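Exo-1,5-alpha-L-arabinofuranobiosidase (Gibberella zeae, PDB 2YDT) probably hydrolyses alpha-1,5-linked arabinan from the chain end, releasing arabinobiose, and binds an arabinose-derived iminosugar inhibitor. Local coordinates at residues A[89-94]-A[159-164]; A[106-111]-A[155-160]; A[137-142]-A[192-197]; A[163-168]-A[185-190]. All coordinates share one frame; numbering follows the deposited sequence. Where two conformers were deposited one is given.

Contact 1 (A[89-94]-A[159-164]). With SO4 (sulfate ion), chain H; SO4 (sulfate ion), chain G.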
# COMPACT_ATOMS: atom_id res chain seq x y z
N GLN A 89 1.77 6.18 2.91
CA GLN A 89 0.47 5.88 2.23
C GLN A 89 -0.30 7.18 2.11
O GLN A 89 -0.55 7.86 3.10
CB GLN A 89 -0.31 4.79 2.97
CG GLN A 89 -1.68 4.48 2.37
CD GLN A 89 -1.56 3.75 1.06
OE1 GLN A 89 -2.29 4.09 0.09
NE2 GLN A 89 -0.68 2.81 0.98
N LEU A 90 -0.67 7.56 0.90
CA LEU A 90 -1.45 8.77 0.65
C LEU A 90 -2.92 8.41 0.49
O LEU A 90 -3.27 7.36 -0.10
CB LEU A 90 -0.96 9.47 -0.63
CG LEU A 90 0.46 10.05 -0.55
CD1 LEU A 90 0.94 10.46 -1.96
CD2 LEU A 90 0.43 11.28 0.40
N TYR A 91 -3.80 9.31 0.92
CA TYR A 91 -5.24 9.05 0.92
C TYR A 91 -5.97 10.40 0.93
O TYR A 91 -5.58 11.32 1.64
CB TYR A 91 -5.62 8.28 2.18
CG TYR A 91 -7.09 7.97 2.30
CD1 TYR A 91 -7.65 7.00 1.49
CD2 TYR A 91 -7.90 8.66 3.19
CE1 TYR A 91 -8.99 6.72 1.51
CE2 TYR A 91 -9.26 8.36 3.26
CZ TYR A 91 -9.80 7.41 2.42
OH TYR A 91 -11.16 7.12 2.44
N GLU A 92 -7.03 10.52 0.17
CA GLU A 92 -7.84 11.74 0.20
C GLU A 92 -9.15 11.48 0.94
O GLU A 92 -9.89 10.54 0.59
CB GLU A 92 -8.14 12.20 -1.24
CG GLU A 92 -8.95 13.50 -1.34
CD GLU A 92 -9.44 13.79 -2.76
OE1 GLU A 92 -10.19 12.95 -3.33
OE2 GLU A 92 -9.10 14.86 -3.29
N LEU A 93 -9.46 12.33 1.92
CA LEU A 93 -10.75 12.20 2.61
C LEU A 93 -11.95 12.37 1.68
O LEU A 93 -12.06 13.41 0.99
CB LEU A 93 -10.85 13.24 3.73
CG LEU A 93 -9.89 13.08 4.91
CD1 LEU A 93 -10.34 14.01 6.10
CD2 LEU A 93 -9.74 11.61 5.41
N PRO A 94 -12.85 11.38 1.66
CA PRO A 94 -14.06 11.48 0.82
C PRO A 94 -15.22 12.16 1.55
O PRO A 94 -16.25 12.38 0.96
CB PRO A 94 -14.36 10.02 0.50
CG PRO A 94 -13.91 9.30 1.71
CD PRO A 94 -12.75 10.05 2.28
N LEU A 159 -5.27 3.14 4.51
CA LEU A 159 -6.46 3.91 4.95
C LEU A 159 -7.66 3.71 4.04
O LEU A 159 -7.54 3.74 2.83
CB LEU A 159 -6.13 5.41 5.00
CG LEU A 159 -5.17 5.84 6.11
CD1 LEU A 159 -4.52 7.22 5.73
CD2 LEU A 159 -5.84 5.91 7.46
N MET A 160 -8.85 3.59 4.65
CA MET A 160 -10.09 3.50 3.89
C MET A 160 -11.28 3.93 4.78
O MET A 160 -11.37 3.56 5.94
CB MET A 160 -10.32 2.05 3.44
CG MET A 160 -11.47 1.90 2.46
SD MET A 160 -11.87 0.17 2.06
CE MET A 160 -12.65 -0.31 3.58
N THR A 161 -12.21 4.67 4.19
CA THR A 161 -13.43 5.07 4.88
C THR A 161 -14.46 3.94 4.81
O THR A 161 -14.56 3.25 3.79
CB THR A 161 -13.98 6.36 4.29
OG1 THR A 161 -13.09 7.46 4.59
CG2 THR A 161 -15.38 6.73 4.88
N TYR A 162 -15.23 3.77 5.89
CA TYR A 162 -16.42 2.88 5.89
C TYR A 162 -17.49 3.57 6.70
O TYR A 162 -17.33 3.72 7.91
CB TYR A 162 -16.11 1.53 6.49
CG TYR A 162 -17.33 0.62 6.60
CD1 TYR A 162 -18.02 0.20 5.46
CD2 TYR A 162 -17.82 0.23 7.85
CE1 TYR A 162 -19.14 -0.62 5.55
CE2 TYR A 162 -18.91 -0.61 7.93
CZ TYR A 162 -19.56 -1.02 6.79
OH TYR A 162 -20.65 -1.88 6.91
N LYS A 163 -18.55 4.01 6.03
CA LYS A 163 -19.64 4.72 6.69
C LYS A 163 -19.09 5.91 7.46
O LYS A 163 -18.45 6.79 6.88
CB LYS A 163 -20.46 3.70 7.52
CG LYS A 163 -21.10 2.62 6.64
CD LYS A 163 -22.08 1.73 7.41
CE LYS A 163 -22.93 0.82 6.53
NZ LYS A 163 -23.17 1.28 5.12
N GLU A 164 -19.30 5.99 8.75
CA GLU A 164 -18.89 7.18 9.46
C GLU A 164 -17.49 7.06 10.07
O GLU A 164 -17.06 7.98 10.79
CB GLU A 164 -19.93 7.51 10.54
CG GLU A 164 -19.76 6.73 11.85
CD GLU A 164 -20.13 5.27 11.82
OE1 GLU A 164 -20.52 4.71 10.76
OE2 GLU A 164 -20.01 4.65 12.89
S SO4 H . -12.24 5.38 -0.03
O1 SO4 H . -12.16 5.17 1.38
O2 SO4 H . -11.10 4.69 -0.70
O3 SO4 H . -13.52 4.90 -0.53
O4 SO4 H . -12.19 6.80 -0.37
S SO4 G . -18.84 4.11 2.41
O1 SO4 G . -17.76 4.93 2.94
O2 SO4 G . -19.37 3.26 3.46
O3 SO4 G . -19.91 4.95 1.90
O4 SO4 G . -18.27 3.31 1.32

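Contact 2 (A[106-111]-A[155-160]). With EDG (1,4-dideoxy-1,4-imino-L-arabinitol), chain B.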
# COMPACT_ATOMS: atom_id res chain seq x y z
N LEU A 106 -4.33 12.96 3.47
CA LEU A 106 -3.60 12.34 4.53
C LEU A 106 -2.35 11.63 3.96
O LEU A 106 -2.35 11.08 2.87
CB LEU A 106 -4.45 11.32 5.26
CG LEU A 106 -5.75 11.79 5.89
CD1 LEU A 106 -6.41 10.66 6.74
CD2 LEU A 106 -5.54 13.06 6.71
N CYS A 107 -1.30 11.69 4.75
CA CYS A 107 -0.10 10.85 4.55
C CYS A 107 0.13 10.12 5.85
O CYS A 107 0.42 10.75 6.88
CB CYS A 107 1.11 11.70 4.19
SG CYS A 107 2.57 10.63 3.74
N SER A 108 -0.04 8.79 5.85
CA SER A 108 0.34 7.99 6.97
C SER A 108 1.65 7.30 6.65
O SER A 108 2.02 7.19 5.52
CB SER A 108 -0.78 6.97 7.28
OG SER A 108 -0.50 6.24 8.46
N GLY A 109 2.37 6.88 7.67
CA GLY A 109 3.65 6.22 7.52
C GLY A 109 4.27 5.99 8.87
O GLY A 109 3.67 6.36 9.90
N SER A 110 5.45 5.38 8.89
CA SER A 110 6.08 5.00 10.12
C SER A 110 7.30 5.87 10.42
O SER A 110 8.24 5.95 9.62
CB SER A 110 6.45 3.53 10.06
OG SER A 110 6.93 3.12 11.33
N SER A 111 7.24 6.52 11.59
CA SER A 111 8.36 7.28 12.13
C SER A 111 9.24 6.32 12.93
O SER A 111 8.74 5.56 13.76
CB SER A 111 7.80 8.43 13.01
OG SER A 111 8.89 9.21 13.54
N TRP A 155 3.79 -1.93 11.21
CA TRP A 155 4.18 -1.57 9.84
C TRP A 155 3.00 -1.32 8.93
O TRP A 155 1.90 -1.82 9.13
CB TRP A 155 4.92 -2.72 9.15
CG TRP A 155 5.85 -3.64 9.94
CD1 TRP A 155 5.51 -4.83 10.57
CD2 TRP A 155 7.27 -3.57 9.99
NE1 TRP A 155 6.63 -5.44 11.04
CE2 TRP A 155 7.73 -4.72 10.67
CE3 TRP A 155 8.21 -2.64 9.53
CZ2 TRP A 155 9.12 -4.98 10.84
CZ3 TRP A 155 9.56 -2.87 9.74
CH2 TRP A 155 10.00 -4.03 10.40
N GLU A 156 3.28 -0.60 7.85
CA GLU A 156 2.48 -0.71 6.60
C GLU A 156 1.03 -0.25 6.68
O GLU A 156 0.10 -1.05 6.37
CB GLU A 156 2.57 -2.16 6.03
CG GLU A 156 4.02 -2.51 5.60
CD GLU A 156 4.46 -3.97 5.80
OE1 GLU A 156 3.72 -4.80 6.36
OE2 GLU A 156 5.61 -4.26 5.36
N PRO A 157 0.80 1.02 7.04
CA PRO A 157 -0.58 1.52 7.09
C PRO A 157 -1.31 1.55 5.76
O PRO A 157 -0.73 1.89 4.72
CB PRO A 157 -0.45 2.93 7.65
CG PRO A 157 0.96 3.35 7.19
CD PRO A 157 1.78 2.08 7.33
N PHE A 158 -2.61 1.30 5.81
CA PHE A 158 -3.50 1.46 4.66
C PHE A 158 -4.82 2.08 5.17
O PHE A 158 -5.40 1.60 6.14
CB PHE A 158 -3.78 0.14 3.92
CG PHE A 158 -4.57 0.32 2.65
CD1 PHE A 158 -3.94 0.61 1.48
CD2 PHE A 158 -5.97 0.23 2.66
CE1 PHE A 158 -4.64 0.83 0.33
CE2 PHE A 158 -6.69 0.44 1.52
CZ PHE A 158 -6.04 0.76 0.35
N LEU A 159 -5.27 3.14 4.51
CA LEU A 159 -6.46 3.91 4.95
C LEU A 159 -7.66 3.71 4.04
O LEU A 159 -7.54 3.74 2.83
CB LEU A 159 -6.13 5.41 5.00
CG LEU A 159 -5.17 5.84 6.11
CD1 LEU A 159 -4.52 7.22 5.73
CD2 LEU A 159 -5.84 5.91 7.46
N MET A 160 -8.85 3.59 4.65
CA MET A 160 -10.09 3.50 3.89
C MET A 160 -11.28 3.93 4.78
O MET A 160 -11.37 3.56 5.94
CB MET A 160 -10.32 2.05 3.44
CG MET A 160 -11.47 1.90 2.46
SD MET A 160 -11.87 0.17 2.06
CE MET A 160 -12.65 -0.31 3.58
O2' EDG B . 4.33 -7.35 6.58
C2' EDG B . 5.74 -7.72 6.59
C1' EDG B . 6.31 -7.62 5.19
N4' EDG B . 7.27 -6.51 5.24
C3' EDG B . 6.60 -6.82 7.48
O3' EDG B . 7.04 -7.44 8.71
C4' EDG B . 7.82 -6.48 6.60
C5' EDG B . 8.51 -5.18 6.92
O5' EDG B . 9.74 -5.18 6.21

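Contact 3 (A[137-142]-A[192-197])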
# COMPACT_ATOMS: atom_id res chain seq x y z
N SER A 137 -2.06 12.94 14.41
CA SER A 137 -2.05 12.05 15.56
C SER A 137 -1.08 10.89 15.43
O SER A 137 -0.73 10.48 14.32
CB SER A 137 -3.47 11.51 15.84
OG SER A 137 -3.97 10.74 14.75
N HIS A 138 -0.68 10.36 16.60
CA HIS A 138 -0.03 9.06 16.72
C HIS A 138 -1.08 7.95 16.71
O HIS A 138 -2.13 8.05 17.37
CB HIS A 138 0.73 9.00 18.04
CG HIS A 138 1.79 10.04 18.19
ND1 HIS A 138 2.82 10.18 17.29
CD2 HIS A 138 2.00 10.96 19.17
CE1 HIS A 138 3.64 11.13 17.72
NE2 HIS A 138 3.17 11.62 18.85
N VAL A 139 -0.85 6.92 15.91
CA VAL A 139 -1.77 5.80 15.81
C VAL A 139 -1.31 4.58 16.60
O VAL A 139 -2.04 4.07 17.46
CB VAL A 139 -2.01 5.40 14.36
CG1 VAL A 139 -3.14 4.28 14.27
CG2 VAL A 139 -2.38 6.67 13.50
N ALA A 140 -0.13 4.08 16.30
CA ALA A 140 0.31 2.81 16.86
C ALA A 140 1.81 2.81 17.07
O ALA A 140 2.55 3.04 16.14
CB ALA A 140 -0.08 1.63 15.93
N LEU A 141 2.22 2.54 18.30
CA LEU A 141 3.64 2.39 18.66
C LEU A 141 4.00 0.94 18.76
O LEU A 141 3.25 0.14 19.38
CB LEU A 141 3.88 3.01 20.03
CG LEU A 141 5.27 3.02 20.62
CD1 LEU A 141 6.25 3.90 19.88
CD2 LEU A 141 5.18 3.47 22.11
N GLY A 142 5.14 0.59 18.18
CA GLY A 142 5.71 -0.71 18.28
C GLY A 142 7.22 -0.68 18.54
O GLY A 142 7.85 0.38 18.71
N LYS A 192 -8.13 12.01 15.61
CA LYS A 192 -7.30 12.21 16.82
C LYS A 192 -7.33 11.02 17.78
O LYS A 192 -6.28 10.60 18.29
CB LYS A 192 -7.76 13.47 17.55
CG LYS A 192 -7.64 14.79 16.71
CD LYS A 192 -6.20 15.23 16.70
CE LYS A 192 -5.95 16.56 15.97
NZ LYS A 192 -4.49 16.84 16.07
N LYS A 193 -8.52 10.50 18.04
CA LYS A 193 -8.76 9.40 18.99
C LYS A 193 -8.91 8.13 18.15
O LYS A 193 -9.73 8.08 17.24
CB LYS A 193 -10.07 9.73 19.73
CG LYS A 193 -10.69 8.69 20.67
CD LYS A 193 -12.06 9.21 21.24
CE LYS A 193 -12.58 8.30 22.36
NZ LYS A 193 -13.95 8.70 22.84
N TRP A 194 -8.13 7.10 18.48
CA TRP A 194 -8.20 5.81 17.74
C TRP A 194 -8.81 4.72 18.62
O TRP A 194 -8.58 4.68 19.85
CB TRP A 194 -6.81 5.41 17.25
CG TRP A 194 -6.31 6.35 16.24
CD1 TRP A 194 -5.58 7.50 16.48
CD2 TRP A 194 -6.51 6.29 14.84
NE1 TRP A 194 -5.37 8.15 15.32
CE2 TRP A 194 -5.90 7.44 14.28
CE3 TRP A 194 -7.14 5.38 13.97
CZ2 TRP A 194 -5.91 7.71 12.92
CZ3 TRP A 194 -7.15 5.64 12.60
CH2 TRP A 194 -6.54 6.81 12.09
N SER A 195 -9.61 3.86 18.02
CA SER A 195 -10.22 2.70 18.71
C SER A 195 -9.19 1.68 19.24
O SER A 195 -8.01 1.66 18.86
CB SER A 195 -11.16 1.96 17.75
OG SER A 195 -10.44 1.13 16.82
N LYS A 196 -9.70 0.80 20.11
CA LYS A 196 -9.00 -0.42 20.45
C LYS A 196 -8.58 -1.15 19.15
O LYS A 196 -9.30 -1.13 18.14
CB LYS A 196 -10.00 -1.26 21.24
CG LYS A 196 -9.60 -2.57 21.78
CD LYS A 196 -10.79 -3.03 22.67
CE LYS A 196 -11.09 -4.51 22.61
NZ LYS A 196 -12.49 -4.77 23.15
N VAL A 197 -7.43 -1.80 19.18
CA VAL A 197 -7.00 -2.67 18.07
C VAL A 197 -7.98 -3.81 17.83
O VAL A 197 -8.41 -4.49 18.79
CB VAL A 197 -5.61 -3.20 18.32
CG1 VAL A 197 -5.16 -4.20 17.23
CG2 VAL A 197 -4.59 -2.05 18.41
O HOH W 1 -3.69 9.13 19.20

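Contact 4 (A[163-168]-A[185-190]). With SO4 (sulfate ion), chain G.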
# COMPACT_ATOMS: atom_id res chain seq x y z
N LYS A 163 -18.55 4.01 6.03
CA LYS A 163 -19.64 4.72 6.69
C LYS A 163 -19.09 5.91 7.46
O LYS A 163 -18.45 6.79 6.88
CB LYS A 163 -20.46 3.70 7.52
CG LYS A 163 -21.10 2.62 6.64
CD LYS A 163 -22.08 1.73 7.41
CE LYS A 163 -22.93 0.82 6.53
NZ LYS A 163 -23.17 1.28 5.12
N GLU A 164 -19.30 5.99 8.75
CA GLU A 164 -18.89 7.18 9.46
C GLU A 164 -17.49 7.06 10.07
O GLU A 164 -17.06 7.98 10.79
CB GLU A 164 -19.93 7.51 10.54
CG GLU A 164 -19.76 6.73 11.85
CD GLU A 164 -20.13 5.27 11.82
OE1 GLU A 164 -20.52 4.71 10.76
OE2 GLU A 164 -20.01 4.65 12.89
N LYS A 165 -16.78 5.97 9.77
CA LYS A 165 -15.45 5.74 10.34
C LYS A 165 -14.35 5.79 9.29
O LYS A 165 -14.56 5.43 8.13
CB LYS A 165 -15.34 4.38 11.02
CG LYS A 165 -16.29 4.16 12.18
CD LYS A 165 -16.19 2.77 12.69
CE LYS A 165 -17.34 2.43 13.61
NZ LYS A 165 -17.23 1.09 14.21
N LEU A 166 -13.18 6.20 9.72
CA LEU A 166 -11.95 6.01 8.92
C LEU A 166 -11.20 4.82 9.54
O LEU A 166 -10.96 4.77 10.74
CB LEU A 166 -11.09 7.26 8.91
CG LEU A 166 -9.72 7.19 8.22
CD1 LEU A 166 -9.90 7.05 6.70
CD2 LEU A 166 -8.85 8.42 8.58
N ILE A 167 -10.86 3.84 8.71
CA ILE A 167 -10.15 2.64 9.15
C ILE A 167 -8.69 2.69 8.70
O ILE A 167 -8.42 3.02 7.55
CB ILE A 167 -10.79 1.33 8.59
CG1 ILE A 167 -12.31 1.34 8.82
CG2 ILE A 167 -10.14 0.09 9.21
CD1 ILE A 167 -13.02 0.21 8.18
N LEU A 168 -7.79 2.38 9.61
CA LEU A 168 -6.36 2.27 9.32
C LEU A 168 -5.96 0.85 9.62
O LEU A 168 -5.96 0.41 10.77
CB LEU A 168 -5.55 3.29 10.11
CG LEU A 168 -4.12 3.52 9.63
CD1 LEU A 168 -3.58 4.87 10.11
CD2 LEU A 168 -3.21 2.38 10.09
N HIS A 185 -6.48 -3.59 12.66
CA HIS A 185 -6.87 -2.21 12.32
C HIS A 185 -7.28 -1.44 13.56
O HIS A 185 -7.57 -2.02 14.62
CB HIS A 185 -7.98 -2.15 11.27
CG HIS A 185 -9.35 -2.48 11.76
ND1 HIS A 185 -9.95 -3.71 11.57
CD2 HIS A 185 -10.27 -1.71 12.40
CE1 HIS A 185 -11.17 -3.69 12.09
NE2 HIS A 185 -11.38 -2.50 12.62
N GLN A 186 -7.29 -0.12 13.40
CA GLN A 186 -7.94 0.77 14.34
C GLN A 186 -8.82 1.73 13.55
O GLN A 186 -8.56 1.99 12.37
CB GLN A 186 -6.92 1.53 15.19
CG GLN A 186 -6.15 0.63 16.17
CD GLN A 186 -5.06 1.36 16.91
OE1 GLN A 186 -3.87 1.23 16.61
NE2 GLN A 186 -5.46 2.18 17.89
N THR A 187 -9.85 2.27 14.21
CA THR A 187 -10.72 3.23 13.56
C THR A 187 -10.72 4.59 14.27
O THR A 187 -10.32 4.71 15.43
CB THR A 187 -12.19 2.71 13.49
OG1 THR A 187 -12.79 2.68 14.81
CG2 THR A 187 -12.29 1.34 12.84
N THR A 188 -11.17 5.61 13.54
CA THR A 188 -11.30 6.94 14.12
C THR A 188 -12.51 7.66 13.52
O THR A 188 -12.89 7.41 12.36
CB THR A 188 -10.04 7.77 13.93
OG1 THR A 188 -10.14 8.99 14.67
CG2 THR A 188 -9.79 8.10 12.46
N THR A 189 -13.09 8.60 14.29
CA THR A 189 -14.11 9.46 13.78
C THR A 189 -13.68 10.93 13.74
O THR A 189 -14.32 11.74 13.06
CB THR A 189 -15.38 9.33 14.60
OG1 THR A 189 -15.09 9.57 15.99
CG2 THR A 189 -15.97 7.92 14.43
N ASP A 190 -12.59 11.27 14.42
CA ASP A 190 -12.07 12.66 14.45
C ASP A 190 -10.62 12.81 14.01
O ASP A 190 -10.07 13.91 14.05
CB ASP A 190 -12.32 13.29 15.82
CG ASP A 190 -11.43 12.74 16.91
OD1 ASP A 190 -10.77 11.67 16.70
OD2 ASP A 190 -11.35 13.32 18.00
S SO4 G . -18.84 4.11 2.41
O1 SO4 G . -17.76 4.93 2.94
O2 SO4 G . -19.37 3.26 3.46
O3 SO4 G . -19.91 4.95 1.90
O4 SO4 G . -18.27 3.31 1.32
O HOH W 2 -14.68 1.15 15.89

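Contact 1 (A[89-94]-A[159-164])
Tyr-91 holds CG anti to its backbone N (chi1 179°), which carries the phenol out across Leu-159 to Thr-161. Thr-161 sets OG1 beside its own backbone N (chi1 -67°), and this turns the hydroxyl toward the phenol. The two strands belong to successive four-stranded blades of a six-bladed beta-propeller, the fold of the sialidase-like family. Strand 87-92 is the innermost strand of one blade and strand 154-162 that of the next. The axes of 89-92 and 159-162 come within 7.8 Å, so side chains rather than backbone bonds fill the gap. CB of Leu-159 sits over one face of the Tyr-91 ring, displaced toward the rim, in a CH-pi contact 4.2 Å from the ring centroid. At the far end of the ring, Thr-161 OG1 lies at the edge and donates a hydrogen bond to Tyr-91 OH at 2.9 Å. Pro-94 lies alongside, with its CD 3.5 Å from Thr-161 OG1. The pairing thus runs from buried leucine to a partly exposed polar tip. Leu-166 of the neighbouring strand also packs on Tyr-91. A sulfate ion, probably from the crystallisation liquor, occupies the outer end. Its O1 lies in the plane of the Tyr-91 ring, at the edge. The same O1 accepts a hydrogen bond from Thr-161 N at 2.9 Å, with an N-H...O angle of 163°.

Contact 2 (A[106-111]-A[155-160])
Ser-108 and Pro-157 meet at the middle of this buried contact. Ser-108 has OG anti to its backbone N (chi1 -175°), which lays the hydroxyl against the proline ring. OG is 3.4 Å from Pro-157 CB and nearly as close to CG. These are contacts with carbon; the hydroxyl finds its hydrogen bond within its own blade, at the carbonyl O of Glu-122. Pro-157 CG also reaches the backbone of Gly-109, 3.8 Å from its N. Farther along, Leu-106 and Leu-159 cross at about a right angle and touch tip to tip, CD1 to CD1, at 4.1 Å. The same Leu-159 methyl rests against Ser-108 CB. The segments run nearly antiparallel, at 167°, but belong to adjacent blades of the beta-propeller. Leucines, a serine, a glycine and a proline form the seam between the two sheets. On strand 154-162, Trp-155 and Glu-156 point away from this seam and line the inhibitor pocket. The Trp-155 ring presents one face to the iminosugar, with C5' 3.5 Å above its plane, over the centre. Trp-155 NE1 is hydrogen-bonded to Gln-173. Glu-156 bends at chi2 (145°) and brings its carboxylate to the inhibitor. Glu-156 OE1 accepts a hydrogen bond from the inhibitor O2' at 2.6 Å and also bonds Ser-171 OG.

Contact 3 (A[137-142]-A[192-197])
Val-139 and Ser-137 meet the indole of Trp-194 from two directions. The tight part is the ring. Val-139 spreads both methyls over one face: CG2 lies 3.7 Å from Trp-194 CE2, toward the rim, and CG1 stands over the six-membered ring, 4.2 Å from its centroid, in a CH-pi contact. Ser-137 approaches the edge instead. Trp-194 NE1 donates to Ser-137 OG at 3.0 Å, with an N-H...O angle of 171° and the oxygen in the ring plane. This bond and the valine above it help to set the tilt of the indole. Ser-137 OG is also hydrogen-bonded to Leu-191 O. Beyond this edge, toward Lys-192, the contact is looser and wet. A water donates to His-138 O at 2.6 Å and to Lys-192 O at 3.1 Å, bridging the two backbones. The exposed Lys-192 has CB pointing away from strand 134-142, but its NZ returns to Val-136 O. Val-139 and Ala-140 both face Ile-121 in a classic beta bulge. Strand 134-142 is the outermost strand of its propeller blade, and segment 192-197 is the loop before the last strand of the next. From this loop Trp-194 packs on Val-123 of the first blade and on Leu-168, Gln-186 and Thr-188 of its own.

Contact 4 (A[163-168]-A[185-190])
Leu-166 pairs with Thr-188, and Leu-168 with Gln-186, as antiparallel hydrogen-bonded pairs. Ile-167 and Thr-187 form the non-hydrogen-bonded pair between them, with CA atoms 4.5 Å apart. Segments 165-168 and 185-188 run at 154° to each other and lie on the two middle strands of one propeller blade, a beta hairpin. Leu-166 N donates to Thr-188 O at 2.9 Å, and Leu-168 N to Gln-186 O at the same length, both almost straight. The return bonds from Thr-188 N and Gln-186 N are more bent. On one face Leu-166 and Thr-188 lie side by side, CB to CG2 at 3.9 Å. On the other, Ile-167 CG1 sits beside Thr-187 CG2, while the methyl CG2 of Ile-167 meets the His-185 ring at a slant, 3.7 Å from CD2. His-185 is held by Asp-200 through ND1. Thr-187 turns OG1 between its backbone N and carbonyl carbon (chi1 69°), toward the Lys-165 chain. A water there lies 2.7 Å from Thr-187 OG1 and accepts from Lys-165 NZ, which also bonds Gln-254. Four backbone bonds thus hold the register, Leu-166 and Leu-168 can pack on the preceding blade, and the polar ends of Thr-187 and Lys-165 sit where water reaches them.

How the contacts relate
Contacts 1 and 2 share strand 154-162 and join it to neighbouring strands of the preceding blade. Contact 2 is wholly buried and mostly apolar; contact 1 lies farther out and ends in hydroxyls and sulfate. Contact 3 links the same two blades at the surface, through an indole and a water. Only contact 4 lies within a single blade, and only it is built on backbone bonds. It is nested in the loop that contact 3 closes. Leu-166 and Leu-168 of contact 4 pack on Tyr-91 and Leu-159 of contact 1, while Thr-188 and Gln-186 bond to the Trp-194 loop of contact 3. One blade's middle strands thus back all three interfaces.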